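Local coordinates for putative uncharacterized protein ST0493 (Sulfolobus tokodaii, PDB 2RBG) that is of unknown function, a member of the DUF5751 family that folds around a five-stranded parallel beta sheet with helices packed against it, at residues N5-I10 with D76-N81; N39-I44 with V100-I105. All blocks are in the same frame, centred on the assembly; numbering follows the deposited sequence.

Contact 1 of 2, residues N5-I10 with D76-N81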
ATOM      1  N   ASN A   5     -16.954  -2.227  13.787  1.00 13.77           N
ATOM      2  CA  ASN A   5     -17.466  -1.192  12.891  1.00 13.94           C
ATOM      3  C   ASN A   5     -16.309  -0.364  12.356  1.00 14.07           C
ATOM      4  O   ASN A   5     -15.764   0.495  13.048  1.00 13.93           O
ATOM      5  CB  ASN A   5     -18.478  -0.300  13.624  1.00 15.07           C
ATOM      6  CG  ASN A   5     -19.164   0.692  12.697  1.00 19.05           C
ATOM      7  OD1 ASN A   5     -19.404   0.400  11.526  1.00 18.93           O
ATOM      8  ND2 ASN A   5     -19.502   1.863  13.225  1.00 23.13           N
ATOM      9  N   ILE A   6     -15.948  -0.637  11.110  1.00 12.56           N
ATOM     10  CA  ILE A   6     -14.842   0.031  10.443  1.00 10.81           C
ATOM     11  C   ILE A   6     -15.197   1.409   9.892  1.00  9.05           C
ATOM     12  O   ILE A   6     -16.202   1.567   9.195  1.00 10.03           O
ATOM     13  CB  ILE A   6     -14.329  -0.831   9.265  1.00 10.42           C
ATOM     14  CG1 ILE A   6     -13.979  -2.240   9.759  1.00 14.05           C
ATOM     15  CG2 ILE A   6     -13.125  -0.167   8.613  1.00 10.54           C
ATOM     16  CD1 ILE A   6     -12.869  -2.277  10.791  1.00 13.83           C
ATOM     17  N   LEU A   7     -14.380   2.408  10.219  1.00  7.97           N
ATOM     18  CA  LEU A   7     -14.589   3.751   9.691  1.00  7.84           C
ATOM     19  C   LEU A   7     -13.859   3.764   8.353  1.00  6.49           C
ATOM     20  O   LEU A   7     -12.640   3.599   8.309  1.00  7.93           O
ATOM     21  CB  LEU A   7     -13.971   4.816  10.599  1.00  7.80           C
ATOM     22  CG  LEU A   7     -13.999   6.236  10.013  1.00  8.47           C
ATOM     23  CD1 LEU A   7     -15.442   6.701   9.848  1.00  8.00           C
ATOM     24  CD2 LEU A   7     -13.233   7.186  10.924  1.00 10.59           C
ATOM     25  N   THR A   8     -14.603   3.939   7.267  1.00  5.70           N
ATOM     26  CA  THR A   8     -14.008   3.974   5.936  1.00  6.42           C
ATOM     27  C   THR A   8     -14.097   5.381   5.368  1.00  6.87           C
ATOM     28  O   THR A   8     -15.179   5.965   5.295  1.00  7.76           O
ATOM     29  CB  THR A   8     -14.719   2.990   4.978  1.00  6.58           C
ATOM     30  OG1 THR A   8     -14.465   1.643   5.404  1.00  7.53           O
ATOM     31  CG2 THR A   8     -14.206   3.159   3.553  1.00  7.99           C
ATOM     32  N   LEU A   9     -12.946   5.928   4.990  1.00  7.67           N
ATOM     33  CA  LEU A   9     -12.881   7.264   4.422  1.00  8.24           C
ATOM     34  C   LEU A   9     -12.356   7.153   2.999  1.00  8.48           C
ATOM     35  O   LEU A   9     -11.360   6.471   2.751  1.00  7.88           O
ATOM     36  CB  LEU A   9     -11.935   8.148   5.239  1.00  9.90           C
ATOM     37  CG  LEU A   9     -12.162   8.183   6.752  1.00 11.56           C
ATOM     38  CD1 LEU A   9     -11.151   9.128   7.392  1.00 10.95           C
ATOM     39  CD2 LEU A   9     -13.583   8.633   7.052  1.00 10.46           C
ATOM     40  N   ILE A  10     -13.024   7.820   2.066  1.00  7.53           N
ATOM     41  CA  ILE A  10     -12.590   7.786   0.679  1.00  7.34           C
ATOM     42  C   ILE A  10     -12.828   9.096  -0.048  1.00  8.82           C
ATOM     43  O   ILE A  10     -13.869   9.734   0.104  1.00 10.17           O
ATOM     44  CB  ILE A  10     -13.290   6.649  -0.114  1.00  8.96           C
ATOM     45  CG1 ILE A  10     -12.877   6.712  -1.590  1.00  7.62           C
ATOM     46  CG2 ILE A  10     -14.811   6.770   0.024  1.00  9.63           C
ATOM     47  CD1 ILE A  10     -13.292   5.483  -2.407  1.00 11.33           C
ATOM     48  N   ASP A  76     -16.122  19.533   8.343  1.00  9.91           N
ATOM     49  CA  ASP A  76     -16.329  19.845   9.753  1.00 12.34           C
ATOM     50  C   ASP A  76     -17.536  19.113  10.343  1.00  9.21           C
ATOM     51  O   ASP A  76     -17.523  18.746  11.518  1.00  9.36           O
ATOM     52  CB  ASP A  76     -16.441  21.366   9.970  1.00 14.04           C
ATOM     53  CG  ASP A  76     -17.578  22.011   9.190  1.00 17.54           C
ATOM     54  OD1 ASP A  76     -18.202  21.355   8.330  1.00 13.26           O
ATOM     55  OD2 ASP A  76     -17.836  23.207   9.443  1.00 15.98           O
ATOM     56  N   ILE A  77     -18.569  18.886   9.534  1.00  7.60           N
ATOM     57  CA  ILE A  77     -19.752  18.172  10.013  1.00  8.71           C
ATOM     58  C   ILE A  77     -19.365  16.705  10.219  1.00  9.62           C
ATOM     59  O   ILE A  77     -19.753  16.077  11.204  1.00  8.90           O
ATOM     60  CB  ILE A  77     -20.914  18.251   8.997  1.00 10.93           C
ATOM     61  CG1 ILE A  77     -21.295  19.715   8.748  1.00 10.71           C
ATOM     62  CG2 ILE A  77     -22.121  17.487   9.531  1.00 10.85           C
ATOM     63  CD1 ILE A  77     -22.291  19.905   7.618  1.00 12.30           C
ATOM     64  N   PHE A  78     -18.596  16.169   9.278  1.00  7.81           N
ATOM     65  CA  PHE A  78     -18.133  14.792   9.379  1.00  8.65           C
ATOM     66  C   PHE A  78     -17.367  14.579  10.684  1.00 11.53           C
ATOM     67  O   PHE A  78     -17.634  13.637  11.430  1.00 11.69           O
ATOM     68  CB  PHE A  78     -17.223  14.449   8.198  1.00  8.63           C
ATOM     69  CG  PHE A  78     -16.275  13.322   8.485  1.00 10.37           C
ATOM     70  CD1 PHE A  78     -16.740  12.020   8.628  1.00 13.42           C
ATOM     71  CD2 PHE A  78     -14.919  13.576   8.672  1.00 11.53           C
ATOM     72  CE1 PHE A  78     -15.868  10.985   8.961  1.00 15.39           C
ATOM     73  CE2 PHE A  78     -14.039  12.548   9.005  1.00 11.81           C
ATOM     74  CZ  PHE A  78     -14.516  11.252   9.149  1.00 14.87           C
ATOM     75  N   LEU A  79     -16.407  15.457  10.950  1.00 10.16           N
ATOM     76  CA  LEU A  79     -15.600  15.347  12.156  1.00  9.69           C
ATOM     77  C   LEU A  79     -16.426  15.492  13.430  1.00 10.98           C
ATOM     78  O   LEU A  79     -16.162  14.809  14.419  1.00 10.05           O
ATOM     79  CB  LEU A  79     -14.471  16.377  12.124  1.00 11.59           C
ATOM     80  CG  LEU A  79     -13.379  16.058  11.096  1.00  9.25           C
ATOM     81  CD1 LEU A  79     -12.483  17.267  10.879  1.00 13.42           C
ATOM     82  CD2 LEU A  79     -12.571  14.865  11.583  1.00 12.07           C
ATOM     83  N   LYS A  80     -17.426  16.369  13.409  1.00 10.41           N
ATOM     84  CA  LYS A  80     -18.271  16.552  14.587  1.00 10.15           C
ATOM     85  C   LYS A  80     -19.106  15.297  14.823  1.00 10.76           C
ATOM     86  O   LYS A  80     -19.179  14.790  15.943  1.00 10.37           O
ATOM     87  CB  LYS A  80     -19.192  17.764  14.414  1.00 12.27           C
ATOM     88  CG  LYS A  80     -20.098  18.025  15.617  1.00 16.44           C
ATOM     89  CD  LYS A  80     -19.287  18.262  16.883  1.00 20.17           C
ATOM     90  CE  LYS A  80     -20.187  18.427  18.102  1.00 24.66           C
ATOM     91  NZ  LYS A  80     -19.396  18.699  19.341  1.00 25.43           N
ATOM     92  N   ASN A  81     -19.734  14.795  13.764  1.00  8.82           N
ATOM     93  CA  ASN A  81     -20.556  13.596  13.866  1.00  9.52           C
ATOM     94  C   ASN A  81     -19.732  12.393  14.312  1.00  9.21           C
ATOM     95  O   ASN A  81     -20.250  11.482  14.958  1.00  8.16           O
ATOM     96  CB  ASN A  81     -21.212  13.287  12.518  1.00  6.26           C
ATOM     97  CG  ASN A  81     -22.318  14.270  12.163  1.00  9.62           C
ATOM     98  OD1 ASN A  81     -22.570  15.231  12.890  1.00  9.19           O
ATOM     99  ND2 ASN A  81     -22.982  14.027  11.038  1.00  6.70           N
TER

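Contact 2 of 2, residues N39-I44 with V100-I105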
ATOM      1  N   ASN A  39     -17.608   7.032   4.525  1.00  6.80           N
ATOM      2  CA  ASN A  39     -17.697   8.477   4.351  1.00  8.56           C
ATOM      3  C   ASN A  39     -16.974   8.873   3.079  1.00  8.17           C
ATOM      4  O   ASN A  39     -15.757   8.723   2.968  1.00 12.28           O
ATOM      5  CB  ASN A  39     -17.085   9.173   5.563  1.00  6.67           C
ATOM      6  CG  ASN A  39     -17.904   8.955   6.815  1.00 11.85           C
ATOM      7  OD1 ASN A  39     -18.848   9.696   7.092  1.00 10.25           O
ATOM      8  ND2 ASN A  39     -17.566   7.918   7.566  1.00 11.82           N
ATOM      9  N   VAL A  40     -17.741   9.387   2.126  1.00  9.81           N
ATOM     10  CA  VAL A  40     -17.218   9.775   0.829  1.00 10.60           C
ATOM     11  C   VAL A  40     -17.183  11.287   0.670  1.00 11.33           C
ATOM     12  O   VAL A  40     -18.205  11.956   0.805  1.00 13.32           O
ATOM     13  CB  VAL A  40     -18.088   9.183  -0.295  1.00 10.53           C
ATOM     14  CG1 VAL A  40     -17.418   9.392  -1.644  1.00  9.46           C
ATOM     15  CG2 VAL A  40     -18.346   7.708  -0.027  1.00 10.11           C
ATOM     16  N   PHE A  41     -16.001  11.815   0.380  1.00 10.47           N
ATOM     17  CA  PHE A  41     -15.830  13.248   0.190  1.00 10.56           C
ATOM     18  C   PHE A  41     -15.840  13.473  -1.313  1.00 14.51           C
ATOM     19  O   PHE A  41     -14.849  13.240  -2.004  1.00 12.82           O
ATOM     20  CB  PHE A  41     -14.521  13.669   0.852  1.00 11.18           C
ATOM     21  CG  PHE A  41     -14.493  13.368   2.323  1.00 13.39           C
ATOM     22  CD1 PHE A  41     -15.110  14.224   3.233  1.00 11.41           C
ATOM     23  CD2 PHE A  41     -13.939  12.178   2.792  1.00 13.82           C
ATOM     24  CE1 PHE A  41     -15.181  13.898   4.586  1.00 12.58           C
ATOM     25  CE2 PHE A  41     -14.005  11.843   4.143  1.00 16.09           C
ATOM     26  CZ  PHE A  41     -14.630  12.706   5.043  1.00 13.07           C
ATOM     27  N   THR A  42     -16.995  13.912  -1.807  1.00 15.02           N
ATOM     28  CA  THR A  42     -17.197  14.111  -3.234  1.00 14.54           C
ATOM     29  C   THR A  42     -18.282  15.154  -3.481  1.00 15.87           C
ATOM     30  O   THR A  42     -18.997  15.545  -2.563  1.00 14.97           O
ATOM     31  CB  THR A  42     -17.642  12.776  -3.876  1.00 16.35           C
ATOM     32  OG1 THR A  42     -17.867  12.952  -5.278  1.00 16.32           O
ATOM     33  CG2 THR A  42     -18.928  12.283  -3.219  1.00 15.89           C
ATOM     34  N   GLU A  43     -18.401  15.596  -4.729  1.00 18.33           N
ATOM     35  CA  GLU A  43     -19.419  16.574  -5.100  1.00 22.06           C
ATOM     36  C   GLU A  43     -20.581  15.859  -5.784  1.00 23.02           C
ATOM     37  O   GLU A  43     -21.593  16.473  -6.122  1.00 22.29           O
ATOM     38  CB  GLU A  43     -18.828  17.625  -6.045  1.00 21.32           C
ATOM     39  CG  GLU A  43     -17.675  18.424  -5.452  1.00 26.43           C
ATOM     40  CD  GLU A  43     -18.057  19.143  -4.170  1.00 31.13           C
ATOM     41  OE1 GLU A  43     -19.086  19.850  -4.172  1.00 33.47           O
ATOM     42  OE2 GLU A  43     -17.329  19.003  -3.162  1.00 32.35           O
ATOM     43  N   ILE A  44     -20.428  14.553  -5.977  1.00 23.91           N
ATOM     44  CA  ILE A  44     -21.447  13.736  -6.628  1.00 26.52           C
ATOM     45  C   ILE A  44     -22.638  13.491  -5.695  1.00 27.74           C
ATOM     46  O   ILE A  44     -22.499  13.554  -4.474  1.00 24.73           O
ATOM     47  CB  ILE A  44     -20.832  12.384  -7.070  1.00 28.12           C
ATOM     48  CG1 ILE A  44     -21.501  11.891  -8.350  1.00 28.57           C
ATOM     49  CG2 ILE A  44     -20.967  11.353  -5.957  1.00 24.21           C
ATOM     50  CD1 ILE A  44     -20.819  10.676  -8.949  1.00 31.00           C
ATOM     51  N   VAL A 100      -3.650  15.231  -0.909  1.00 15.47           N
ATOM     52  CA  VAL A 100      -3.387  16.305   0.046  1.00 14.52           C
ATOM     53  C   VAL A 100      -4.605  16.484   0.949  1.00 13.62           C
ATOM     54  O   VAL A 100      -4.480  16.606   2.168  1.00 13.40           O
ATOM     55  CB  VAL A 100      -3.097  17.643  -0.675  1.00 17.58           C
ATOM     56  CG1 VAL A 100      -2.965  18.769   0.345  1.00 14.99           C
ATOM     57  CG2 VAL A 100      -1.819  17.524  -1.491  1.00 18.88           C
ATOM     58  N   PHE A 101      -5.783  16.485   0.339  1.00 14.49           N
ATOM     59  CA  PHE A 101      -7.028  16.634   1.076  1.00 16.41           C
ATOM     60  C   PHE A 101      -7.213  15.511   2.095  1.00 16.42           C
ATOM     61  O   PHE A 101      -7.375  15.765   3.290  1.00 13.50           O
ATOM     62  CB  PHE A 101      -8.209  16.638   0.109  1.00 16.85           C
ATOM     63  CG  PHE A 101      -9.548  16.665   0.786  1.00 21.20           C
ATOM     64  CD1 PHE A 101      -9.941  17.768   1.539  1.00 22.47           C
ATOM     65  CD2 PHE A 101     -10.421  15.590   0.669  1.00 24.04           C
ATOM     66  CE1 PHE A 101     -11.185  17.801   2.164  1.00 24.25           C
ATOM     67  CE2 PHE A 101     -11.666  15.610   1.290  1.00 28.34           C
ATOM     68  CZ  PHE A 101     -12.050  16.718   2.040  1.00 27.51           C
HETATM   69  N   MSE A 102      -7.193  14.269   1.623  1.00 15.07           N
HETATM   70  CA  MSE A 102      -7.375  13.128   2.511  1.00 15.73           C
HETATM   71  C   MSE A 102      -6.309  13.045   3.599  1.00 15.29           C
HETATM   72  O   MSE A 102      -6.611  12.703   4.744  1.00 14.86           O
HETATM   73  CB  MSE A 102      -7.399  11.823   1.711  1.00 16.50           C
HETATM   74  CG  MSE A 102      -7.595  10.579   2.567  1.00 12.98           C
HETATM   75 SE   MSE A 102      -9.196  10.666   3.670  1.00 27.13          SE
HETATM   76  CE  MSE A 102     -10.482  10.373   2.300  1.00  8.64           C
ATOM     77  N   SER A 103      -5.064  13.356   3.251  1.00 17.48           N
ATOM     78  CA  SER A 103      -3.980  13.304   4.228  1.00 17.27           C
ATOM     79  C   SER A 103      -4.244  14.250   5.394  1.00 17.75           C
ATOM     80  O   SER A 103      -3.950  13.927   6.544  1.00 18.72           O
ATOM     81  CB  SER A 103      -2.644  13.659   3.568  1.00 17.33           C
ATOM     82  OG  SER A 103      -2.261  12.664   2.638  1.00 22.22           O
ATOM     83  N   LYS A 104      -4.804  15.418   5.095  1.00 18.40           N
ATOM     84  CA  LYS A 104      -5.101  16.396   6.135  1.00 17.38           C
ATOM     85  C   LYS A 104      -6.202  15.878   7.058  1.00 17.58           C
ATOM     86  O   LYS A 104      -6.116  16.020   8.279  1.00 19.01           O
ATOM     87  CB  LYS A 104      -5.529  17.724   5.506  1.00 18.69           C
ATOM     88  CG  LYS A 104      -5.853  18.815   6.516  1.00 22.54           C
ATOM     89  CD  LYS A 104      -6.084  20.160   5.833  1.00 23.95           C
ATOM     90  CE  LYS A 104      -7.214  20.092   4.812  1.00 27.27           C
ATOM     91  NZ  LYS A 104      -7.463  21.408   4.153  1.00 29.03           N
ATOM     92  N   ILE A 105      -7.235  15.277   6.471  1.00 16.37           N
ATOM     93  CA  ILE A 105      -8.340  14.732   7.253  1.00 16.07           C
ATOM     94  C   ILE A 105      -7.817  13.663   8.209  1.00 14.20           C
ATOM     95  O   ILE A 105      -8.162  13.653   9.391  1.00 15.34           O
ATOM     96  CB  ILE A 105      -9.425  14.104   6.341  1.00 15.75           C
ATOM     97  CG1 ILE A 105     -10.074  15.189   5.480  1.00 18.48           C
ATOM     98  CG2 ILE A 105     -10.492  13.413   7.186  1.00 16.56           C
ATOM     99  CD1 ILE A 105     -11.164  14.670   4.563  1.00 22.69           C
TER

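Contact 1 of 2, residues N5-I10 with D76-N81
Leu-9 on strand 6-11 and Phe-78 on helix 75-82 mark the nearest approach of the two backbones, with Leu-9 CA and Phe-78 CA 10.4 Å apart, so the space between main chains is bridged by side chains alone. Leu-7 and Leu-9, two positions apart on the strand, both project from the same face of the sheet toward the helix, and a single aromatic ring comes down to meet them. Phe-78 has CG anti to its own nitrogen (chi1 156°), which carries the ring off the helix and presents its far end, CE1 and CZ, to the strand. The main touch is a single methyl: Leu-9 CD2 lies 3.5 Å from Phe-78 CZ and 3.8 Å from Phe-78 CE1, approaching obliquely to the ring, and the two side chains run roughly at right angles to each other. In Leu-9, CG beside the backbone nitrogen (chi1 -51°) and anti to the carbonyl carbon sets CD2 against the Phe-78 ring. Leu-7 reaches the same ring more loosely and from another direction, with its CD1 near the ring plane at the edge, 4.4 Å from Phe-78 CE1. All three residues are buried. The Phe-78 ring also pairs edge-to-face with Phe-41 and meets Trp-70, while Thr-8 and Ile-10 pack on helix 17-31 at the opposite face of the sheet. The contact is small, about 97 Å² summed over both sides, and wholly apolar: carbon against carbon, with neither charge nor polar bond between the segments to dictate direction. What holds strand and helix together here is therefore shape and the exclusion of water, as the CE1/CZ end of one phenylalanine meets a methyl from each of two leucines of the central strand 6-11.

Contact 2 of 2, residues N39-I44 with V100-I105
Phe-41, the last residue of strand 35-41, meets three side chains of helix 99-107: Phe-101, Met-102 and Ile-105. The aromatic part is an offset edge-to-face pair in which the edge of Phe-101 is directed at the face of Phe-41; the ring centroids are 5.7 Å apart and the planes stand at 73°. The same edge of Phe-101 also touches the root of its partner, since Phe-41 CB lies in the Phe-101 ring plane, 3.5 Å from Phe-101 CE2.

A CH-pi contact comes next. Ile-105 CD1 sits over the middle of the Phe-41 ring, 3.9 Å from its centroid and only 5° off the ring normal. Ile-105 is extended beyond CB (chi2 -179°), which carries this methyl out from the helix to the ring. One turn earlier, a face of the Phe-101 ring lies under Ile-105 CG1, which is displaced toward the rim, so the two helix residues pack on each other as well as on Phe-41.

Apolar contact is completed by Met-102, modelled as selenomethionine, whose bent chain brings CE to 3.9 Å from Phe-41 CD2. An alanine at Phe-41 removes the ring, and the Phe-101 edge and the Ile-105 methyl would probably be left without the surface they rest on, opening a gap between sheet and helix.

Just past the strand, Thr-42 OG1 accepts from Ile-44 N at 3.1 Å in a nearly straight bond, an ST turn. Around the site, Lys-72 makes a cation-pi contact with Phe-101, and Trp-70 also meets Phe-41. The contact joins the parallel sheet to one helical layer of a three-layer alpha/beta/alpha sandwich, whose 3-2-1-4-5 strand order is Rossmann-like.

In the fold
From the N terminus, strand 6-11 comes first, then helix 17-31 crosses to strand 35-41, its neighbour in the parallel sheet. Contact 1 closes the long excursion of 65 residues that ends at helix 75-82; contact 2 starts inside that excursion and ends beyond it, at helix 99-107, after 55 residues. The segments alternate along the chain, so the two loops cross and neither nests in the other. They share one sheet: Thr-8 O to Asn-39 N (2.8 Å) and Ile-10 O to Phe-41 N (3.0 Å) are probable hydrogen bonds between their strands. Their helices also touch, Ile-105 packing on Phe-78, and both cover the same face of the sheet, while helix 17-31 lies on the other.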